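Local coordinates for protein haloacid dehalogenase-like hydrolase (Bacteroides thetaiotaomicron, PDB 2RBK) that probably acts as a magnesium-dependent phosphatase of the haloacid dehalogenase superfamily, and here holds magnesium and a vanadium oxide group in its active site, at residues E55-D58 with G64-T67; F96-G101 with V137-A142; G172-Y175 with A179-T182. All coordinates share one frame; numbering follows the deposited sequence.

How the contacts relate
Contact 1 (55-58 with 64-67) is a surface contact joining a helix to a strand of the large mixed sheet, while contacts 2 and 3 are buried. Contact 2 (96-101 with 137-142) packs two helices of what is probably the cap, away from the annotated sites, and contact 3 (172-175 with 179-182) sits near the middle of the chain beside the vanadium group. No two contacts share a helix or a strand, and none touches another; contacts 1 and 3 come nearest, with about 7 Å between nearest atoms. The chemistry follows the setting: one amide-to-phenol bond in contact 1, apolar and CH-pi packing in contact 2, and backbone pairing, an indole and bound waters in contact 3.

Contact 1 (E55-D58 with G64-T67); sequences ELQD and GYIT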
loop_
_atom_site.group_PDB
_atom_site.type_symbol
_atom_site.label_atom_id
_atom_site.label_comp_id
_atom_site.label_asym_id
_atom_site.label_seq_id
_atom_site.Cartn_x
_atom_site.Cartn_y
_atom_site.Cartn_z
ATOM N N GLU A 55 -8.951 3.027 14.677
ATOM C CA GLU A 55 -8.861 2.186 15.864
ATOM C C GLU A 55 -7.428 1.960 16.348
ATOM O O GLU A 55 -7.101 1.972 17.559
ATOM C CB GLU A 55 -9.562 0.853 15.628
ATOM C CG GLU A 55 -11.040 1.055 15.367
ATOM C CD GLU A 55 -11.633 -0.058 14.562
ATOM O OE1 GLU A 55 -11.035 -0.415 13.531
ATOM O OE2 GLU A 55 -12.685 -0.561 14.892
ATOM N N LEU A 56 -6.544 1.774 15.411
ATOM C CA LEU A 56 -5.147 1.556 15.734
ATOM C C LEU A 56 -4.454 2.878 16.124
ATOM O O LEU A 56 -3.636 2.905 17.035
ATOM C CB LEU A 56 -4.384 0.886 14.587
ATOM C CG LEU A 56 -4.920 -0.462 14.142
ATOM C CD1 LEU A 56 -4.137 -0.990 12.969
ATOM C CD2 LEU A 56 -4.908 -1.439 15.325
ATOM N N GLN A 57 -4.795 3.934 15.353
ATOM C CA GLN A 57 -4.218 5.241 15.556
ATOM C C GLN A 57 -4.615 5.847 16.919
ATOM O O GLN A 57 -3.753 6.373 17.627
ATOM C CB GLN A 57 -4.604 6.210 14.446
ATOM C CG GLN A 57 -3.967 5.762 13.110
ATOM C CD GLN A 57 -4.574 6.513 11.946
ATOM O OE1 GLN A 57 -5.752 6.761 11.944
ATOM N NE2 GLN A 57 -3.732 6.747 10.937
ATOM N N ASP A 58 -5.881 5.697 17.262
ATOM C CA ASP A 58 -6.344 6.263 18.549
ATOM C C ASP A 58 -5.756 5.479 19.702
ATOM O O ASP A 58 -5.690 6.012 20.819
ATOM C CB ASP A 58 -7.856 6.214 18.587
ATOM C CG ASP A 58 -8.562 7.135 17.621
ATOM O OD1 ASP A 58 -7.914 8.006 17.027
ATOM O OD2 ASP A 58 -9.764 7.012 17.429
ATOM N N GLY A 64 5.188 3.876 12.543
ATOM C CA GLY A 64 5.623 4.544 11.315
ATOM C C GLY A 64 4.833 4.030 10.147
ATOM O O GLY A 64 4.114 3.035 10.234
ATOM N N TYR A 65 5.013 4.744 9.015
ATOM C CA TYR A 65 4.258 4.532 7.827
ATOM C C TYR A 65 5.124 4.465 6.573
ATOM O O TYR A 65 5.938 5.364 6.326
ATOM C CB TYR A 65 3.230 5.670 7.590
ATOM C CG TYR A 65 2.122 5.728 8.614
ATOM C CD1 TYR A 65 2.320 6.294 9.865
ATOM C CD2 TYR A 65 0.852 5.236 8.324
ATOM C CE1 TYR A 65 1.315 6.349 10.804
ATOM C CE2 TYR A 65 -0.168 5.279 9.249
ATOM C CZ TYR A 65 0.075 5.849 10.483
ATOM O OH TYR A 65 -0.948 5.882 11.404
ATOM N N ILE A 66 4.844 3.448 5.780
ATOM C CA ILE A 66 5.259 3.326 4.411
ATOM C C ILE A 66 4.003 3.536 3.590
ATOM O O ILE A 66 3.069 2.735 3.688
ATOM C CB ILE A 66 5.880 1.911 4.152
ATOM C CG1 ILE A 66 7.163 1.722 4.942
ATOM C CG2 ILE A 66 6.027 1.654 2.653
ATOM C CD1 ILE A 66 7.438 0.242 5.166
ATOM N N THR A 67 3.945 4.631 2.833
ATOM C CA THR A 67 2.765 4.955 2.021
ATOM C C THR A 67 3.175 5.058 0.578
ATOM O O THR A 67 4.359 5.084 0.228
ATOM C CB THR A 67 2.093 6.265 2.519
ATOM O OG1 THR A 67 2.878 7.405 2.135
ATOM C CG2 THR A 67 1.836 6.242 3.997
#
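With chi1 at -67°, Q57 places CG opposite its own carbonyl carbon and then runs extended to its amide; Y65 makes the same first turn, and together the two rotations bring the glutamine NE2 to the phenol OH. The pair joins helix 54-58 to the strand that follows it in a beta-alpha-beta unit (strand 38-42, helix 54-58, strand 64-67) of the Rossmann-like haloacid dehalogenase core. The backbones stay well apart, with CA of Q57 and CA of G64 10.7 Å from each other, leaving two long side chains, crossing at about a right angle, to span the distance. Q57 NE2 donates to Y65 OH at 3.0 Å. The bond is nearly straight, 172° at the hydrogen, and the phenol oxygen lies in the plane of the amide, just where one of its N-H groups points. Amide and ring planes are turned 55° apart, and the contact is made through NE2 and OH. On the strand side, the Y65 ring lies against the nearly parallel ring of F74 in strand 72-75 and also touches I41 of strand 38-42. The aliphatic part of the glutamine joins in as well: Q57 CG rests 3.5 Å from Y65 OH.

Contact 2 (F96-G101 with V137-A142); sequences FCEKKG and VSFEEA
F139, in the first turn of helix 139-143, lays its ring against the last turns of helix 87-100, where C97 and E98 receive it. The far rim of the ring is the close-packed part. C97 CB sits 3.7 Å from F139 CZ, and the backbone of E98 is just as near, its CA 3.7 Å from F139 CE1. E98 CB lies over one ring face in a CH-pi contact, 4.0 Å from the F139 centroid and 25° off the ring normal, displaced toward the rim. On the sheet side, C104 and F106 of strand 104-107 and C115 of strand 112-115 also touch the phenylalanine, so the ring sits between helix 87-100 and these two strands of what is, by its place in the fold, the cap domain.

The outer side faces solvent. E98 has CG opposite its backbone N (chi1 -175°) and stays extended, sliding past the phenylalanine in the opposite direction. Its carboxylate ends up nearly parallel to the ring plane, 18° apart, with OE1 3.6 Å from F139 CB. E98 is exposed, and E140, also exposed, brings a second carboxylate no closer than 6.7 Å between E98 OE1 and E140 OE2. Just before F139, S138 caps its helix, OG accepting from E141 N at 2.9 Å. Across the contact itself there is neither a hydrogen bond nor a salt bridge, which implies that cohesion comes from burying the aromatic ring, while the acidic tips probably remain in water.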
loop_
_atom_site.group_PDB
_atom_site.type_symbol
_atom_site.label_atom_id
_atom_site.label_comp_id
_atom_site.label_asym_id
_atom_site.label_seq_id
_atom_site.Cartn_x
_atom_site.Cartn_y
_atom_site.Cartn_z
ATOM N N PHE A 96 -1.950 9.019 -22.088
ATOM C CA PHE A 96 -2.483 7.696 -22.364
ATOM C C PHE A 96 -3.887 7.591 -21.804
ATOM O O PHE A 96 -4.804 7.192 -22.467
ATOM C CB PHE A 96 -1.581 6.613 -21.773
ATOM C CG PHE A 96 -2.117 5.205 -21.947
ATOM C CD1 PHE A 96 -1.899 4.564 -23.155
ATOM C CD2 PHE A 96 -2.831 4.562 -20.965
ATOM C CE1 PHE A 96 -2.389 3.266 -23.354
ATOM C CE2 PHE A 96 -3.307 3.268 -21.166
ATOM C CZ PHE A 96 -3.080 2.649 -22.368
ATOM N N CYS A 97 -4.015 7.963 -20.527
ATOM C CA CYS A 97 -5.336 7.858 -19.888
ATOM C C CYS A 97 -6.377 8.757 -20.534
ATOM O O CYS A 97 -7.541 8.355 -20.737
ATOM C CB CYS A 97 -5.298 8.121 -18.394
ATOM S SG CYS A 97 -4.367 6.847 -17.480
ATOM N N GLU A 98 -5.972 9.989 -20.883
ATOM C CA GLU A 98 -6.922 10.879 -21.525
ATOM C C GLU A 98 -7.346 10.337 -22.883
ATOM O O GLU A 98 -8.550 10.363 -23.226
ATOM C CB GLU A 98 -6.281 12.281 -21.679
ATOM C CG GLU A 98 -7.252 13.307 -22.235
ATOM C CD GLU A 98 -6.857 14.750 -22.221
ATOM O OE1 GLU A 98 -5.750 15.228 -21.940
ATOM O OE2 GLU A 98 -7.840 15.500 -22.545
ATOM N N LYS A 99 -6.406 9.842 -23.667
ATOM C CA LYS A 99 -6.720 9.267 -24.976
ATOM C C LYS A 99 -7.623 8.050 -24.895
ATOM O O LYS A 99 -8.547 7.821 -25.693
ATOM C CB LYS A 99 -5.393 8.909 -25.668
ATOM C CG LYS A 99 -5.493 8.134 -26.987
ATOM C CD LYS A 99 -4.144 7.634 -27.553
ATOM C CE LYS A 99 -3.655 6.406 -26.754
ATOM N NZ LYS A 99 -2.198 6.421 -26.428
ATOM N N LYS A 100 -7.391 7.221 -23.849
ATOM C CA LYS A 100 -8.147 5.931 -23.715
ATOM C C LYS A 100 -9.473 6.102 -23.030
ATOM O O LYS A 100 -10.248 5.131 -22.980
ATOM C CB LYS A 100 -7.355 4.904 -22.917
ATOM C CG LYS A 100 -6.098 4.201 -23.479
ATOM C CD LYS A 100 -6.389 3.185 -24.547
ATOM C CE LYS A 100 -5.161 2.597 -25.241
ATOM N NZ LYS A 100 -5.671 1.448 -26.089
ATOM N N GLY A 101 -9.690 7.316 -22.478
ATOM C CA GLY A 101 -10.882 7.580 -21.727
ATOM C C GLY A 101 -10.996 6.890 -20.399
ATOM O O GLY A 101 -12.118 6.459 -20.070
ATOM N N VAL A 137 -9.270 17.603 -11.191
ATOM C CA VAL A 137 -8.455 18.558 -11.924
ATOM C C VAL A 137 -8.329 18.032 -13.356
ATOM O O VAL A 137 -8.501 16.814 -13.608
ATOM C CB VAL A 137 -7.077 18.795 -11.304
ATOM C CG1 VAL A 137 -7.258 19.209 -9.840
ATOM C CG2 VAL A 137 -6.114 17.680 -11.465
ATOM N N SER A 138 -7.963 18.932 -14.276
ATOM C CA SER A 138 -7.731 18.510 -15.640
ATOM C C SER A 138 -6.486 17.675 -15.760
ATOM O O SER A 138 -5.518 17.817 -15.012
ATOM C CB SER A 138 -7.661 19.699 -16.589
ATOM O OG SER A 138 -6.435 20.406 -16.330
ATOM N N PHE A 139 -6.442 16.833 -16.811
ATOM C CA PHE A 139 -5.230 16.111 -17.141
ATOM C C PHE A 139 -4.084 17.068 -17.418
ATOM O O PHE A 139 -2.941 16.769 -17.083
ATOM C CB PHE A 139 -5.422 15.183 -18.327
ATOM C CG PHE A 139 -6.014 13.830 -18.005
ATOM C CD1 PHE A 139 -7.281 13.465 -18.398
ATOM C CD2 PHE A 139 -5.251 12.902 -17.291
ATOM C CE1 PHE A 139 -7.739 12.211 -18.117
ATOM C CE2 PHE A 139 -5.722 11.653 -17.043
ATOM C CZ PHE A 139 -7.009 11.308 -17.449
ATOM N N GLU A 140 -4.371 18.203 -18.062
ATOM C CA GLU A 140 -3.343 19.175 -18.337
ATOM C C GLU A 140 -2.685 19.653 -17.055
ATOM O O GLU A 140 -1.446 19.684 -16.913
ATOM C CB GLU A 140 -3.876 20.343 -19.187
ATOM C CG GLU A 140 -2.775 21.286 -19.598
ATOM C CD GLU A 140 -1.885 20.752 -20.691
ATOM O OE1 GLU A 140 -0.821 20.164 -20.397
ATOM O OE2 GLU A 140 -2.304 20.956 -21.872
ATOM N N GLU A 141 -3.517 20.034 -16.111
ATOM C CA GLU A 141 -2.932 20.510 -14.857
ATOM C C GLU A 141 -2.177 19.396 -14.156
ATOM O O GLU A 141 -1.079 19.598 -13.617
ATOM C CB GLU A 141 -4.025 20.989 -13.915
ATOM C CG GLU A 141 -4.525 22.328 -14.165
ATOM C CD GLU A 141 -5.406 22.960 -13.097
ATOM O OE1 GLU A 141 -5.486 22.464 -11.937
ATOM O OE2 GLU A 141 -6.036 23.933 -13.430
ATOM N N ALA A 142 -2.750 18.210 -14.086
ATOM C CA ALA A 142 -2.048 17.059 -13.478
ATOM C C ALA A 142 -0.729 16.759 -14.107
ATOM O O ALA A 142 0.297 16.381 -13.447
ATOM C CB ALA A 142 -2.960 15.849 -13.585
#

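Contact 3 (G172-Y175 with A179-T182); sequences GRWY and ADVT. With VN4 (oxido(dioxo)vanadium), chain C.
A179 and R173 meet where an antiparallel beta hairpin, strands 170-172 and 180-182, opens into the loop that carries W174 into the active site. A179 CB covers one face of the R173 guanidinium, 3.9 Å from CZ, while R173 NH2 forms a salt bridge with E159. A179 CA also lends a C-H to G172 O, at 3.5 Å. Next comes D180, the hydrogen-bonded partner of G172: D180 N donates to G172 O at 2.9 Å, and G172 N returns a bond to D180 O at 2.9 Å. The D180 side chain is shared out. OD1 bonds to T151 and OD2 to N69, and OD2 also stands at the indole edge of W174, 2.9 Å from NE1. That last bond is weak, bent to 125° at the hydrogen, with ring and carboxylate planes 44° apart. One water donates to OD2 and, weakly, to G172 O; another donates to D180 OD1 and more weakly accepts from W174 NE1. W174 reaches this spot with CG lodged between its backbone N and carbonyl carbon (chi1 55°), which turns one indole face to the vanadium group. Cut back to an alanine here, the residue would probably no longer cover the vanadium-bound water, and D180 would lose its indole neighbour. Beyond D180, V181 points away from 172-175. Back at the loop, W174 CB lies 3.4 Å from VN4 O2. The water that VN4 V binds at 2.1 Å sits over the centre of the W174 ring.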
loop_
_atom_site.group_PDB
_atom_site.type_symbol
_atom_site.label_atom_id
_atom_site.label_comp_id
_atom_site.label_asym_id
_atom_site.label_seq_id
_atom_site.Cartn_x
_atom_site.Cartn_y
_atom_site.Cartn_z
ATOM N N GLY A 172 2.283 -1.568 -9.416
ATOM C CA GLY A 172 1.757 -2.629 -8.577
ATOM C C GLY A 172 0.257 -2.598 -8.456
ATOM O O GLY A 172 -0.309 -1.511 -8.587
ATOM N N ARG A 173 -0.383 -3.676 -8.132
ATOM C CA ARG A 173 -1.847 -3.629 -7.801
ATOM C C ARG A 173 -2.175 -4.267 -6.425
ATOM O O ARG A 173 -1.651 -5.297 -6.014
ATOM C CB ARG A 173 -2.726 -4.343 -8.791
ATOM C CG ARG A 173 -2.587 -4.039 -10.236
ATOM C CD ARG A 173 -3.545 -4.653 -11.259
ATOM N NE ARG A 173 -3.133 -4.110 -12.573
ATOM C CZ ARG A 173 -3.868 -3.380 -13.320
ATOM N NH1 ARG A 173 -5.134 -3.146 -12.980
ATOM N NH2 ARG A 173 -3.426 -2.864 -14.470
ATOM N N TRP A 174 -3.121 -3.611 -5.689
ATOM C CA TRP A 174 -3.790 -4.114 -4.536
ATOM C C TRP A 174 -5.270 -4.385 -4.654
ATOM O O TRP A 174 -5.896 -4.925 -3.817
ATOM C CB TRP A 174 -3.541 -3.219 -3.314
ATOM C CG TRP A 174 -3.849 -1.761 -3.396
ATOM C CD1 TRP A 174 -3.031 -0.755 -3.904
ATOM C CD2 TRP A 174 -5.040 -1.094 -2.947
ATOM N NE1 TRP A 174 -3.618 0.436 -3.801
ATOM C CE2 TRP A 174 -4.840 0.294 -3.207
ATOM C CE3 TRP A 174 -6.216 -1.490 -2.342
ATOM C CZ2 TRP A 174 -5.769 1.295 -2.905
ATOM C CZ3 TRP A 174 -7.150 -0.523 -2.026
ATOM C CH2 TRP A 174 -6.917 0.810 -2.298
ATOM N N TYR A 175 -5.777 -3.990 -5.818
ATOM C CA TYR A 175 -7.168 -4.183 -6.145
ATOM C C TYR A 175 -7.284 -4.364 -7.670
ATOM O O TYR A 175 -6.475 -3.651 -8.332
ATOM C CB TYR A 175 -8.043 -3.013 -5.658
ATOM C CG TYR A 175 -9.516 -3.259 -5.692
ATOM C CD1 TYR A 175 -10.124 -3.972 -4.653
ATOM C CD2 TYR A 175 -10.315 -2.811 -6.737
ATOM C CE1 TYR A 175 -11.485 -4.216 -4.660
ATOM C CE2 TYR A 175 -11.658 -3.051 -6.754
ATOM C CZ TYR A 175 -12.237 -3.750 -5.702
ATOM O OH TYR A 175 -13.584 -3.984 -5.758
ATOM N N ALA A 179 -4.080 0.356 -10.936
ATOM C CA ALA A 179 -2.706 0.082 -10.532
ATOM C C ALA A 179 -2.115 1.351 -9.925
ATOM O O ALA A 179 -2.538 2.444 -10.273
ATOM C CB ALA A 179 -1.870 -0.392 -11.722
ATOM N N ASP A 180 -1.070 1.191 -9.116
ATOM C CA ASP A 180 -0.293 2.286 -8.584
ATOM C C ASP A 180 1.066 2.325 -9.268
ATOM O O ASP A 180 1.747 1.294 -9.342
ATOM C CB ASP A 180 -0.059 2.120 -7.083
ATOM C CG ASP A 180 -1.295 2.238 -6.215
ATOM O OD1 ASP A 180 -2.223 3.012 -6.543
ATOM O OD2 ASP A 180 -1.259 1.537 -5.147
ATOM N N VAL A 181 1.464 3.497 -9.703
ATOM C CA VAL A 181 2.695 3.738 -10.433
ATOM C C VAL A 181 3.547 4.682 -9.586
ATOM O O VAL A 181 3.089 5.758 -9.194
ATOM C CB VAL A 181 2.389 4.336 -11.796
ATOM C CG1 VAL A 181 3.697 4.531 -12.585
ATOM C CG2 VAL A 181 1.457 3.443 -12.588
ATOM N N THR A 182 4.813 4.273 -9.338
ATOM C CA THR A 182 5.775 5.022 -8.560
ATOM C C THR A 182 7.114 4.977 -9.271
ATOM O O THR A 182 7.319 4.241 -10.236
ATOM C CB THR A 182 5.883 4.444 -7.136
ATOM O OG1 THR A 182 6.129 3.035 -7.267
ATOM C CG2 THR A 182 4.644 4.736 -6.293
HETATM V V VN4 C . -2.761 -2.053 0.664
HETATM O O1 VN4 C . -3.111 -1.174 2.034
HETATM O O2 VN4 C . -3.848 -3.322 0.111
HETATM O O3 VN4 C . -1.693 -1.460 -0.707
HETATM O O HOH W 1 -0.203 -0.908 -5.867
HETATM O O HOH W 2 -3.429 3.815 -4.024
HETATM O O HOH W 3 -3.937 -0.493 -0.171
#